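Local coordinates for protein 3-deoxy-D-manno-octulosonate 8-phosphate phosphatase KdsC (Haemophilus influenzae Rd, PDB 1K1E) that hydrolyses 3-deoxy-D-manno-octulosonate 8-phosphate to 3-deoxy-D-manno-octulosonate and inorganic phosphate during lipopolysaccharide biosynthesis, using magnesium as cofactor, at residues A[44-49]-A[147-152]; A[48-53]-A[154-159]; A[54-59]-A[77-82]; A[120-125]-A[135-140]. All blocks are in the same frame, centred on the assembly; numbering follows the deposited sequence.

Contact 1: A[44-49]-A[147-152]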
loop_
_atom_site.group_PDB
_atom_site.type_symbol
_atom_site.label_atom_id
_atom_site.label_comp_id
_atom_site.label_asym_id
_atom_site.label_seq_id
_atom_site.Cartn_x
_atom_site.Cartn_y
_atom_site.Cartn_z
ATOM N N ILE A 44 19.588 -2.199 -9.055
ATOM C CA ILE A 44 19.837 -3.172 -10.105
ATOM C C ILE A 44 20.785 -2.550 -11.117
ATOM O O ILE A 44 21.765 -3.188 -11.514
ATOM C CB ILE A 44 18.498 -3.568 -10.741
ATOM C CG1 ILE A 44 17.811 -4.612 -9.844
ATOM C CG2 ILE A 44 18.688 -4.162 -12.106
ATOM C CD1 ILE A 44 16.298 -4.736 -10.147
ATOM N N LYS A 45 20.535 -1.296 -11.508
ATOM C CA LYS A 45 21.429 -0.670 -12.496
ATOM C C LYS A 45 22.827 -0.484 -11.899
ATOM O O LYS A 45 23.825 -0.568 -12.623
ATOM C CB LYS A 45 20.937 0.721 -12.938
ATOM C CG LYS A 45 19.501 0.741 -13.450
ATOM C CD LYS A 45 19.315 -0.300 -14.565
ATOM C CE LYS A 45 20.198 -0.023 -15.807
ATOM N NZ LYS A 45 20.159 -1.183 -16.778
ATOM N N MET A 46 22.878 -0.143 -10.598
ATOM C CA MET A 46 24.171 0.080 -9.961
ATOM C C MET A 46 24.947 -1.204 -10.001
ATOM O O MET A 46 26.142 -1.213 -10.236
ATOM C CB MET A 46 23.971 0.580 -8.522
ATOM C CG MET A 46 23.538 1.997 -8.504
ATOM S SD MET A 46 23.019 2.498 -6.888
ATOM C CE MET A 46 23.136 4.408 -7.075
ATOM N N LEU A 47 24.268 -2.317 -9.759
ATOM C CA LEU A 47 24.990 -3.556 -9.800
ATOM C C LEU A 47 25.592 -3.850 -11.154
ATOM O O LEU A 47 26.777 -4.138 -11.255
ATOM C CB LEU A 47 24.109 -4.762 -9.403
ATOM C CG LEU A 47 23.631 -4.822 -7.926
ATOM C CD1 LEU A 47 22.762 -6.064 -7.681
ATOM C CD2 LEU A 47 24.858 -4.902 -6.968
ATOM N N MET A 48 24.760 -3.749 -12.172
ATOM C CA MET A 48 25.216 -4.051 -13.519
ATOM C C MET A 48 26.384 -3.150 -13.892
ATOM O O MET A 48 27.365 -3.588 -14.518
ATOM C CB MET A 48 24.008 -3.885 -14.422
ATOM C CG MET A 48 22.869 -4.856 -14.067
ATOM S SD MET A 48 21.361 -4.825 -15.128
ATOM C CE MET A 48 21.525 -3.379 -15.781
ATOM N N ASP A 49 26.287 -1.887 -13.508
ATOM C CA ASP A 49 27.344 -0.898 -13.774
ATOM C C ASP A 49 28.673 -1.272 -13.071
ATOM O O ASP A 49 29.754 -0.973 -13.591
ATOM C CB ASP A 49 26.855 0.486 -13.346
ATOM C CG ASP A 49 27.921 1.586 -13.476
ATOM O OD1 ASP A 49 28.487 2.049 -12.441
ATOM O OD2 ASP A 49 28.192 1.998 -14.627
ATOM N N ALA A 147 13.968 -3.753 -0.432
ATOM C CA ALA A 147 14.828 -4.763 0.165
ATOM C C ALA A 147 15.959 -5.146 -0.821
ATOM O O ALA A 147 17.041 -5.502 -0.423
ATOM C CB ALA A 147 14.010 -5.957 0.494
ATOM N N PHE A 148 15.648 -5.133 -2.108
ATOM C CA PHE A 148 16.675 -5.425 -3.087
ATOM C C PHE A 148 17.777 -4.393 -2.985
ATOM O O PHE A 148 19.006 -4.702 -2.959
ATOM C CB PHE A 148 16.084 -5.448 -4.496
ATOM C CG PHE A 148 17.092 -5.860 -5.517
ATOM C CD1 PHE A 148 17.102 -7.166 -5.991
ATOM C CD2 PHE A 148 18.100 -4.969 -5.924
ATOM C CE1 PHE A 148 18.142 -7.628 -6.889
ATOM C CE2 PHE A 148 19.122 -5.432 -6.818
ATOM C CZ PHE A 148 19.123 -6.778 -7.291
ATOM N N ARG A 149 17.366 -3.141 -2.928
ATOM C CA ARG A 149 18.319 -2.019 -2.815
ATOM C C ARG A 149 19.153 -2.115 -1.537
ATOM O O ARG A 149 20.330 -1.809 -1.538
ATOM C CB ARG A 149 17.556 -0.702 -2.817
ATOM C CG ARG A 149 18.457 0.519 -2.800
ATOM C CD ARG A 149 19.523 0.544 -3.870
ATOM N NE ARG A 149 20.310 1.792 -3.758
ATOM C CZ ARG A 149 19.910 2.951 -4.238
ATOM N NH1 ARG A 149 18.745 3.052 -4.877
ATOM N NH2 ARG A 149 20.664 4.011 -4.060
ATOM N N GLU A 150 18.535 -2.549 -0.433
ATOM C CA GLU A 150 19.301 -2.743 0.826
ATOM C C GLU A 150 20.482 -3.719 0.590
ATOM O O GLU A 150 21.631 -3.462 0.975
ATOM C CB GLU A 150 18.384 -3.309 1.913
ATOM C CG GLU A 150 19.102 -3.495 3.232
ATOM C CD GLU A 150 18.135 -3.946 4.330
ATOM O OE1 GLU A 150 18.625 -4.295 5.353
ATOM O OE2 GLU A 150 16.895 -3.974 4.115
ATOM N N MET A 151 20.165 -4.828 -0.079
ATOM C CA MET A 151 21.118 -5.829 -0.445
ATOM C C MET A 151 22.133 -5.279 -1.455
ATOM O O MET A 151 23.348 -5.417 -1.267
ATOM C CB MET A 151 20.393 -7.060 -1.047
ATOM C CG MET A 151 21.400 -8.178 -1.505
ATOM S SD MET A 151 20.495 -9.352 -2.549
ATOM C CE MET A 151 19.822 -8.280 -3.979
ATOM N N SER A 152 21.683 -4.666 -2.556
ATOM C CA SER A 152 22.715 -4.177 -3.516
ATOM C C SER A 152 23.666 -3.187 -2.891
ATOM O O SER A 152 24.883 -3.230 -3.127
ATOM C CB SER A 152 22.102 -3.577 -4.790
ATOM O OG SER A 152 21.232 -2.506 -4.505
#
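I44, M46 and L47 of helix 38-49 pack against F148, R149 and S152 of helix 147-158. The two helices lie side by side on one face of the parallel sheet of the HAD-type α/β fold, and both L47 and F148 also rest on V11 of strand 10-14. Their short segments run in roughly the same direction, with the axes 29° apart and 10.0 Å from each other at closest approach. I44 comes first: its CG1 lies over one face of the F148 ring, 3.4 Å from CE2, while the methyl CE of M151 covers the opposite face. The flat ring is thus clamped between an aliphatic branch and a thioether methyl, which suits phenylalanine in so buried a place. F148 has CG anti to its backbone N (chi1 -175°), which sets CG toward helix 38-49; the F148 side chain also touches D40, a substrate-binding residue by similarity. M46 is next, its extended chain placing SD above the R149 guanidinium, 4.0 Å from NH2 and displaced toward the rim of the group. The polarisable sulfur covers this face without competing for the N-H groups, which are used by D153, by the carbonyl of R39 and by D108 of the second subunit, so R149 also ties this helix pair into the tetramer. L47 then divides its branched end between two neighbours. Its CD1 meets F148 tip to tip, 3.7 Å from CZ. One turn further along helix 147-158 the small S152 allows close approach, and L47 CG sits 3.7 Å from S152 CB.

Contact 2: A[48-53]-A[154-159]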
loop_
_atom_site.group_PDB
_atom_site.type_symbol
_atom_site.label_atom_id
_atom_site.label_comp_id
_atom_site.label_asym_id
_atom_site.label_seq_id
_atom_site.Cartn_x
_atom_site.Cartn_y
_atom_site.Cartn_z
ATOM N N MET A 48 24.760 -3.749 -12.172
ATOM C CA MET A 48 25.216 -4.051 -13.519
ATOM C C MET A 48 26.384 -3.150 -13.892
ATOM O O MET A 48 27.365 -3.588 -14.518
ATOM C CB MET A 48 24.008 -3.885 -14.422
ATOM C CG MET A 48 22.869 -4.856 -14.067
ATOM S SD MET A 48 21.361 -4.825 -15.128
ATOM C CE MET A 48 21.525 -3.379 -15.781
ATOM N N ASP A 49 26.287 -1.887 -13.508
ATOM C CA ASP A 49 27.344 -0.898 -13.774
ATOM C C ASP A 49 28.673 -1.272 -13.071
ATOM O O ASP A 49 29.754 -0.973 -13.591
ATOM C CB ASP A 49 26.855 0.486 -13.346
ATOM C CG ASP A 49 27.921 1.586 -13.476
ATOM O OD1 ASP A 49 28.487 2.049 -12.441
ATOM O OD2 ASP A 49 28.192 1.998 -14.627
ATOM N N ALA A 50 28.570 -1.944 -11.922
ATOM C CA ALA A 50 29.712 -2.338 -11.125
ATOM C C ALA A 50 30.158 -3.770 -11.470
ATOM O O ALA A 50 30.820 -4.429 -10.646
ATOM C CB ALA A 50 29.366 -2.241 -9.643
ATOM N N ASP A 51 29.759 -4.227 -12.661
ATOM C CA ASP A 51 30.097 -5.535 -13.223
ATOM C C ASP A 51 29.479 -6.693 -12.464
ATOM O O ASP A 51 30.076 -7.744 -12.392
ATOM C CB ASP A 51 31.619 -5.728 -13.251
ATOM C CG ASP A 51 32.048 -6.837 -14.199
ATOM O OD1 ASP A 51 33.036 -7.546 -13.872
ATOM O OD2 ASP A 51 31.413 -7.002 -15.275
ATOM N N ILE A 52 28.318 -6.485 -11.864
ATOM C CA ILE A 52 27.660 -7.602 -11.189
ATOM C C ILE A 52 26.367 -7.840 -11.942
ATOM O O ILE A 52 25.462 -6.977 -11.949
ATOM C CB ILE A 52 27.375 -7.221 -9.764
ATOM C CG1 ILE A 52 28.701 -7.011 -9.012
ATOM C CG2 ILE A 52 26.441 -8.295 -9.167
ATOM C CD1 ILE A 52 28.460 -6.427 -7.613
ATOM N N GLN A 53 26.234 -8.991 -12.597
ATOM C CA GLN A 53 25.018 -9.158 -13.367
ATOM C C GLN A 53 23.805 -9.386 -12.478
ATOM O O GLN A 53 23.952 -9.831 -11.320
ATOM C CB GLN A 53 25.193 -10.334 -14.290
ATOM C CG GLN A 53 26.404 -10.140 -15.223
ATOM C CD GLN A 53 26.669 -11.432 -16.020
ATOM O OE1 GLN A 53 25.880 -11.809 -16.882
ATOM N NE2 GLN A 53 27.738 -12.117 -15.681
ATOM N N MET A 154 24.591 -3.125 0.145
ATOM C CA MET A 154 25.510 -3.894 1.016
ATOM C C MET A 154 26.606 -4.544 0.200
ATOM O O MET A 154 27.803 -4.503 0.583
ATOM C CB MET A 154 24.765 -5.034 1.741
ATOM C CG MET A 154 23.845 -4.608 2.842
ATOM S SD MET A 154 23.182 -6.088 3.675
ATOM C CE MET A 154 24.643 -7.015 3.844
ATOM N N ILE A 155 26.197 -5.179 -0.898
ATOM C CA ILE A 155 27.195 -5.827 -1.751
ATOM C C ILE A 155 28.199 -4.797 -2.306
ATOM O O ILE A 155 29.404 -4.999 -2.241
ATOM C CB ILE A 155 26.505 -6.591 -2.925
ATOM C CG1 ILE A 155 25.611 -7.696 -2.342
ATOM C CG2 ILE A 155 27.598 -7.165 -3.882
ATOM C CD1 ILE A 155 24.727 -8.441 -3.358
ATOM N N LEU A 156 27.693 -3.721 -2.895
ATOM C CA LEU A 156 28.581 -2.697 -3.436
ATOM C C LEU A 156 29.486 -2.072 -2.387
ATOM O O LEU A 156 30.669 -1.755 -2.651
ATOM C CB LEU A 156 27.781 -1.599 -4.136
ATOM C CG LEU A 156 27.095 -2.080 -5.423
ATOM C CD1 LEU A 156 26.061 -1.092 -5.898
ATOM C CD2 LEU A 156 28.153 -2.300 -6.506
ATOM N N GLN A 157 28.954 -1.867 -1.190
ATOM C CA GLN A 157 29.820 -1.302 -0.185
ATOM C C GLN A 157 30.924 -2.283 0.151
ATOM O O GLN A 157 32.049 -1.882 0.347
ATOM C CB GLN A 157 29.031 -1.002 1.057
ATOM C CG GLN A 157 29.900 -0.508 2.175
ATOM C CD GLN A 157 29.087 0.380 3.014
ATOM O OE1 GLN A 157 28.731 1.504 2.589
ATOM N NE2 GLN A 157 28.709 -0.110 4.191
ATOM N N ALA A 158 30.594 -3.568 0.236
ATOM C CA ALA A 158 31.595 -4.591 0.546
ATOM C C ALA A 158 32.706 -4.599 -0.495
ATOM O O ALA A 158 33.852 -4.850 -0.136
ATOM C CB ALA A 158 30.954 -5.973 0.638
ATOM N N GLN A 159 32.371 -4.316 -1.767
ATOM C CA GLN A 159 33.336 -4.254 -2.864
ATOM C C GLN A 159 34.057 -2.884 -3.007
ATOM O O GLN A 159 34.800 -2.655 -3.971
ATOM C CB GLN A 159 32.609 -4.648 -4.167
ATOM C CG GLN A 159 32.076 -6.121 -4.011
ATOM C CD GLN A 159 31.600 -6.768 -5.279
ATOM O OE1 GLN A 159 31.835 -6.265 -6.335
ATOM N NE2 GLN A 159 30.901 -7.907 -5.164
HETATM O O HOH W 1 31.957 -6.488 -9.430
#
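A Schellman motif that ends helix 38-49 sets A50 and I52 against the last turn of helix 147-158. D51 is its C-prime residue, with a positive phi of 67°; its N bonds to M48 O at 3.1 Å, while I52 N turns back to L47 O at 2.9 Å. A50, the first residue to leave helical geometry, points its methyl at the second helix, and CB lies 3.4 Å from L156 CD2, tighter than usual for two carbons; a side chain as short as alanine's suits so close a meeting. The reversal leads into strand 53-58 of the parallel sheet; just before it I52, like I155, packs on V11 of the adjacent strand 10-14. I52 sends its long branch across to helix 147-158. CD1 lies 3.9 Å from I155 CG2 and also meets Q159 tip to tip, 3.6 Å from OE1. It rests there against the amide group, which is steadied by bonds from NE2 to I8 O and L5 O. A single water donates to Q159 OE1 at 3.1 Å and to A50 O at 2.6 Å, bridging the two segments where no direct hydrogen bond crosses; A50 O also accepts from K161 NZ.

Contact 3: A[54-59]-A[77-82]. With SO4 (sulfate ion), chain O.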
loop_
_atom_site.group_PDB
_atom_site.type_symbol
_atom_site.label_atom_id
_atom_site.label_comp_id
_atom_site.label_asym_id
_atom_site.label_seq_id
_atom_site.Cartn_x
_atom_site.Cartn_y
_atom_site.Cartn_z
ATOM N N VAL A 54 22.632 -9.130 -13.024
ATOM C CA VAL A 54 21.411 -9.380 -12.262
ATOM C C VAL A 54 20.469 -10.279 -13.081
ATOM O O VAL A 54 20.304 -10.091 -14.274
ATOM C CB VAL A 54 20.716 -8.076 -11.886
ATOM C CG1 VAL A 54 19.392 -8.381 -11.203
ATOM C CG2 VAL A 54 21.702 -7.189 -11.009
ATOM N N ALA A 55 19.864 -11.265 -12.435
ATOM C CA ALA A 55 18.895 -12.150 -13.092
ATOM C C ALA A 55 17.603 -12.187 -12.253
ATOM O O ALA A 55 17.644 -11.952 -11.028
ATOM C CB ALA A 55 19.447 -13.571 -13.237
ATOM N N VAL A 56 16.489 -12.448 -12.943
ATOM C CA VAL A 56 15.174 -12.545 -12.310
ATOM C C VAL A 56 14.715 -13.993 -12.448
ATOM O O VAL A 56 14.850 -14.595 -13.506
ATOM C CB VAL A 56 14.193 -11.594 -13.043
ATOM C CG1 VAL A 56 12.719 -11.876 -12.621
ATOM C CG2 VAL A 56 14.638 -10.149 -12.794
ATOM N N LEU A 57 14.129 -14.536 -11.379
ATOM C CA LEU A 57 13.664 -15.911 -11.367
ATOM C C LEU A 57 12.239 -15.813 -10.820
ATOM O O LEU A 57 12.048 -15.274 -9.756
ATOM C CB LEU A 57 14.544 -16.709 -10.413
ATOM C CG LEU A 57 14.914 -18.163 -10.700
ATOM C CD1 LEU A 57 15.216 -18.799 -9.385
ATOM C CD2 LEU A 57 13.806 -18.950 -11.396
ATOM N N SER A 58 11.247 -16.278 -11.552
ATOM C CA SER A 58 9.885 -16.210 -11.029
ATOM C C SER A 58 9.147 -17.448 -11.501
ATOM O O SER A 58 9.393 -17.920 -12.616
ATOM C CB SER A 58 9.155 -14.970 -11.577
ATOM O OG SER A 58 7.816 -14.977 -11.147
ATOM N N GLY A 59 8.271 -17.983 -10.652
ATOM C CA GLY A 59 7.476 -19.132 -11.043
ATOM C C GLY A 59 6.325 -18.712 -11.964
ATOM O O GLY A 59 5.537 -19.548 -12.437
ATOM N N PHE A 77 16.973 -14.188 -17.301
ATOM C CA PHE A 77 15.803 -14.436 -16.481
ATOM C C PHE A 77 15.293 -15.823 -16.794
ATOM O O PHE A 77 15.520 -16.358 -17.867
ATOM C CB PHE A 77 14.677 -13.431 -16.788
ATOM C CG PHE A 77 14.420 -13.258 -18.225
ATOM C CD1 PHE A 77 13.506 -14.061 -18.878
ATOM C CD2 PHE A 77 15.047 -12.231 -18.910
ATOM C CE1 PHE A 77 13.191 -13.828 -20.221
ATOM C CE2 PHE A 77 14.740 -11.989 -20.268
ATOM C CZ PHE A 77 13.806 -12.801 -20.897
ATOM N N PHE A 78 14.554 -16.369 -15.853
ATOM C CA PHE A 78 13.938 -17.675 -15.995
ATOM C C PHE A 78 12.571 -17.448 -15.334
ATOM O O PHE A 78 12.409 -17.292 -14.085
ATOM C CB PHE A 78 14.772 -18.701 -15.242
ATOM C CG PHE A 78 14.724 -20.056 -15.833
ATOM C CD1 PHE A 78 15.885 -20.793 -15.969
ATOM C CD2 PHE A 78 13.518 -20.602 -16.253
ATOM C CE1 PHE A 78 15.855 -22.103 -16.533
ATOM C CE2 PHE A 78 13.473 -21.921 -16.830
ATOM C CZ PHE A 78 14.653 -22.655 -16.960
ATOM N N LEU A 79 11.570 -17.443 -16.193
ATOM C CA LEU A 79 10.177 -17.155 -15.811
ATOM C C LEU A 79 9.293 -18.359 -16.070
ATOM O O LEU A 79 9.539 -19.147 -17.001
ATOM C CB LEU A 79 9.665 -15.924 -16.594
ATOM C CG LEU A 79 10.587 -14.667 -16.573
ATOM C CD1 LEU A 79 9.961 -13.503 -17.334
ATOM C CD2 LEU A 79 10.832 -14.207 -15.117
ATOM N N GLY A 80 8.305 -18.526 -15.199
ATOM C CA GLY A 80 7.374 -19.630 -15.317
ATOM C C GLY A 80 7.830 -20.917 -14.671
ATOM O O GLY A 80 7.071 -21.888 -14.639
ATOM N N LYS A 81 9.056 -20.938 -14.157
ATOM C CA LYS A 81 9.602 -22.160 -13.528
ATOM C C LYS A 81 9.400 -22.192 -12.038
ATOM O O LYS A 81 9.845 -21.296 -11.321
ATOM C CB LYS A 81 11.099 -22.322 -13.821
ATOM C CG LYS A 81 11.499 -23.764 -13.620
ATOM C CD LYS A 81 12.813 -24.100 -14.220
ATOM C CE LYS A 81 12.872 -25.611 -14.335
ATOM N NZ LYS A 81 14.043 -26.088 -15.114
ATOM N N LEU A 82 8.764 -23.245 -11.555
ATOM C CA LEU A 82 8.505 -23.323 -10.120
ATOM C C LEU A 82 9.571 -24.054 -9.345
ATOM O O LEU A 82 9.623 -23.976 -8.115
ATOM C CB LEU A 82 7.139 -23.965 -9.851
ATOM C CG LEU A 82 5.982 -22.966 -9.834
ATOM C CD1 LEU A 82 4.656 -23.655 -9.467
ATOM C CD2 LEU A 82 6.311 -21.896 -8.796
HETATM S S SO4 O . 7.433 -17.990 -7.071
HETATM O O1 SO4 O . 8.422 -18.366 -6.058
HETATM O O2 SO4 O . 6.314 -17.310 -6.355
HETATM O O3 SO4 O . 6.916 -19.161 -7.761
HETATM O O4 SO4 O . 8.164 -17.104 -8.013
#
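V56 holds CG1 anti to its backbone N (chi1 168°), and L79 holds CG anti to its carbonyl carbon; the two chains cross obliquely, with V56 CG1 3.9 Å from L79 CD2. They belong to a beta-alpha-beta crossover, strand 53-58, helix 63-72 and strand 76-79, in which the last strand is an outer one of the parallel sheet within the chain. V56, S58, F77 and L79 share the face beneath the connecting helix, where L65 receives S58 and L79, and I69 receives F77. Branched and aromatic residues fill that layer well. On the other face L57 and F78 lie side by side, L57 CD2 4.0 Å from F78 CB, and both continue onto helix 84-95. Two regular backbone bonds join the strands, F78 N to V56 O at 3.0 Å and S58 N to F78 O at 3.0 Å. Beyond them the pairing frays: from 77-82, S58 O receives two weak bonds, from G80 N and K81 N. At G80 (phi 86°) a CB would press on the carbonyl O of L79, and the turn carries K81 and L82 round beside G59. S58 OG bonds to R60 N. Lacking a side chain, G59 lets a sulfate ion and L82 come close, with L82 CD2 3.7 Å from G59 CA. The sulfate is probably from the crystallisation liquor, but its position, bonded to K84 and near R60, both substrate-binding residues by similarity, is consistent with a phosphate site: G59 N donates almost straight to its O4, at 2.8 Å and 170°.

Contact 4: A[120-125]-A[135-140]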
loop_
_atom_site.group_PDB
_atom_site.type_symbol
_atom_site.label_atom_id
_atom_site.label_comp_id
_atom_site.label_asym_id
_atom_site.label_seq_id
_atom_site.Cartn_x
_atom_site.Cartn_y
_atom_site.Cartn_z
ATOM N N THR A 120 25.468 -17.209 -1.439
ATOM C CA THR A 120 25.036 -16.242 -0.419
ATOM C C THR A 120 23.538 -16.062 -0.609
ATOM O O THR A 120 23.061 -16.088 -1.749
ATOM C CB THR A 120 25.723 -14.866 -0.683
ATOM O OG1 THR A 120 27.147 -15.039 -0.581
ATOM C CG2 THR A 120 25.265 -13.803 0.278
ATOM N N SER A 121 22.803 -15.880 0.479
ATOM C CA SER A 121 21.357 -15.716 0.362
ATOM C C SER A 121 20.863 -14.658 1.345
ATOM O O SER A 121 21.364 -14.546 2.459
ATOM C CB SER A 121 20.672 -17.051 0.676
ATOM O OG SER A 121 21.137 -17.546 1.925
ATOM N N PHE A 122 19.813 -13.960 0.925
ATOM C CA PHE A 122 19.168 -12.901 1.664
ATOM C C PHE A 122 17.676 -13.113 1.715
ATOM O O PHE A 122 17.082 -13.566 0.738
ATOM C CB PHE A 122 19.345 -11.581 0.930
ATOM C CG PHE A 122 20.790 -11.100 0.880
ATOM C CD1 PHE A 122 21.658 -11.592 -0.094
ATOM C CD2 PHE A 122 21.255 -10.142 1.761
ATOM C CE1 PHE A 122 22.950 -11.146 -0.188
ATOM C CE2 PHE A 122 22.595 -9.666 1.665
ATOM C CZ PHE A 122 23.439 -10.181 0.682
ATOM N N ALA A 123 17.075 -12.763 2.851
ATOM C CA ALA A 123 15.617 -12.859 2.945
ATOM C C ALA A 123 15.127 -11.477 3.258
ATOM O O ALA A 123 15.780 -10.750 4.031
ATOM C CB ALA A 123 15.199 -13.851 4.089
ATOM N N VAL A 124 13.998 -11.107 2.660
ATOM C CA VAL A 124 13.338 -9.825 2.956
ATOM C C VAL A 124 12.799 -9.867 4.376
ATOM O O VAL A 124 12.561 -10.953 4.946
ATOM C CB VAL A 124 12.184 -9.510 1.946
ATOM C CG1 VAL A 124 12.779 -9.349 0.554
ATOM C CG2 VAL A 124 11.125 -10.644 1.939
ATOM N N ALA A 125 12.633 -8.687 4.950
ATOM C CA ALA A 125 12.193 -8.598 6.363
ATOM C C ALA A 125 10.882 -9.259 6.749
ATOM O O ALA A 125 10.662 -9.572 7.925
ATOM C CB ALA A 125 12.153 -7.154 6.768
ATOM N N VAL A 135 18.596 -18.297 5.380
ATOM C CA VAL A 135 19.507 -17.471 4.556
ATOM C C VAL A 135 20.709 -16.999 5.358
ATOM O O VAL A 135 20.750 -17.151 6.588
ATOM C CB VAL A 135 18.801 -16.211 4.091
ATOM C CG1 VAL A 135 17.546 -16.537 3.265
ATOM C CG2 VAL A 135 18.399 -15.391 5.341
ATOM N N ASP A 136 21.673 -16.399 4.671
ATOM C CA ASP A 136 22.872 -15.871 5.309
ATOM C C ASP A 136 22.608 -14.539 5.965
ATOM O O ASP A 136 23.147 -14.242 7.039
ATOM C CB ASP A 136 23.990 -15.724 4.279
ATOM C CG ASP A 136 24.445 -17.061 3.750
ATOM O OD1 ASP A 136 24.506 -17.273 2.498
ATOM O OD2 ASP A 136 24.698 -17.928 4.604
ATOM N N HIS A 137 21.745 -13.747 5.345
ATOM C CA HIS A 137 21.506 -12.428 5.857
ATOM C C HIS A 137 20.039 -12.035 5.793
ATOM O O HIS A 137 19.424 -12.039 4.724
ATOM C CB HIS A 137 22.354 -11.441 5.027
ATOM C CG HIS A 137 23.750 -11.925 4.701
ATOM N ND1 HIS A 137 24.802 -11.857 5.595
ATOM C CD2 HIS A 137 24.285 -12.391 3.539
ATOM C CE1 HIS A 137 25.921 -12.247 5.000
ATOM N NE2 HIS A 137 25.635 -12.573 3.752
ATOM N N VAL A 138 19.464 -11.670 6.928
ATOM C CA VAL A 138 18.082 -11.222 6.915
ATOM C C VAL A 138 18.087 -9.724 6.786
ATOM O O VAL A 138 18.666 -9.045 7.627
ATOM C CB VAL A 138 17.351 -11.656 8.207
ATOM C CG1 VAL A 138 15.894 -11.064 8.232
ATOM C CG2 VAL A 138 17.292 -13.195 8.247
ATOM N N LEU A 139 17.448 -9.182 5.743
ATOM C CA LEU A 139 17.456 -7.742 5.559
ATOM C C LEU A 139 16.440 -7.079 6.496
ATOM O O LEU A 139 15.499 -7.742 6.959
ATOM C CB LEU A 139 17.050 -7.434 4.109
ATOM C CG LEU A 139 18.055 -8.092 3.129
ATOM C CD1 LEU A 139 17.334 -8.207 1.751
ATOM C CD2 LEU A 139 19.278 -7.186 3.012
ATOM N N SER A 140 16.608 -5.767 6.712
ATOM C CA SER A 140 15.688 -5.023 7.579
ATOM C C SER A 140 14.482 -4.466 6.839
ATOM O O SER A 140 13.511 -4.078 7.479
ATOM C CB SER A 140 16.451 -3.884 8.300
ATOM O OG SER A 140 16.763 -2.784 7.435
#
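S121 and D136 grip each other through a compact set of hydrogen bonds at the start of strand 120-123. S121 has OG in the crowded position between its backbone N and carbonyl carbon (chi1 52°), and the one N-H of D136 is bifurcated between this OG, at 3.0 Å, and S121 O. In return S121 N donates to D136 OD1 at 3.0 Å. S121 O also takes H137 N, nearly in line with the carbonyl, whereas D136 N stands 38° above its plane. A short hydroxyl and a carboxylate fit this exchange well. Further on, A123 N to H137 O and L139 N to A123 O, the latter 2.9 Å, continue the parallel ladder. The well-packed side is that of F122 and L139, joined at 3.8 Å between F122 CD2 and L139 CD2 and covered by helix 147-158; here H137 lays CD2 over a face of the F122 ring, the two planes 36° apart, with T120 CG2 at the imidazole edge. On the other face the small A123 admits V135, CB to CG1 3.7 Å, next to F115. V138 and S140 are exposed, as is D136 despite its bonds to S121. Strand 120-123, helix 129-132 and strand 137-138 form a beta-alpha-beta unit, whose second strand ends the parallel sheet of this HAD-type fold within the chain.

Contacts 1 and 2 are buried and join the same two helices, 38-49 and 147-158, at successive levels; M46 and L47 of the first pack on L156 of the second. Neither has a direct hydrogen bond across it: contact 1 relies on aromatic, sulfur and aliphatic surfaces, and contact 2 adds a bridging water where the helices end. Contacts 3 and 4 are partly buried strand pairings at opposite margins of one parallel sheet. Contact 3 has a bound sulfate at its end; contact 4 adds serine-aspartate side-chain bonds and a ring pair. V54 of 54-59 touches L47 and F148, while F122 and L139 meet helix 147-158, so the helix pair packs over one face of the sheet between them.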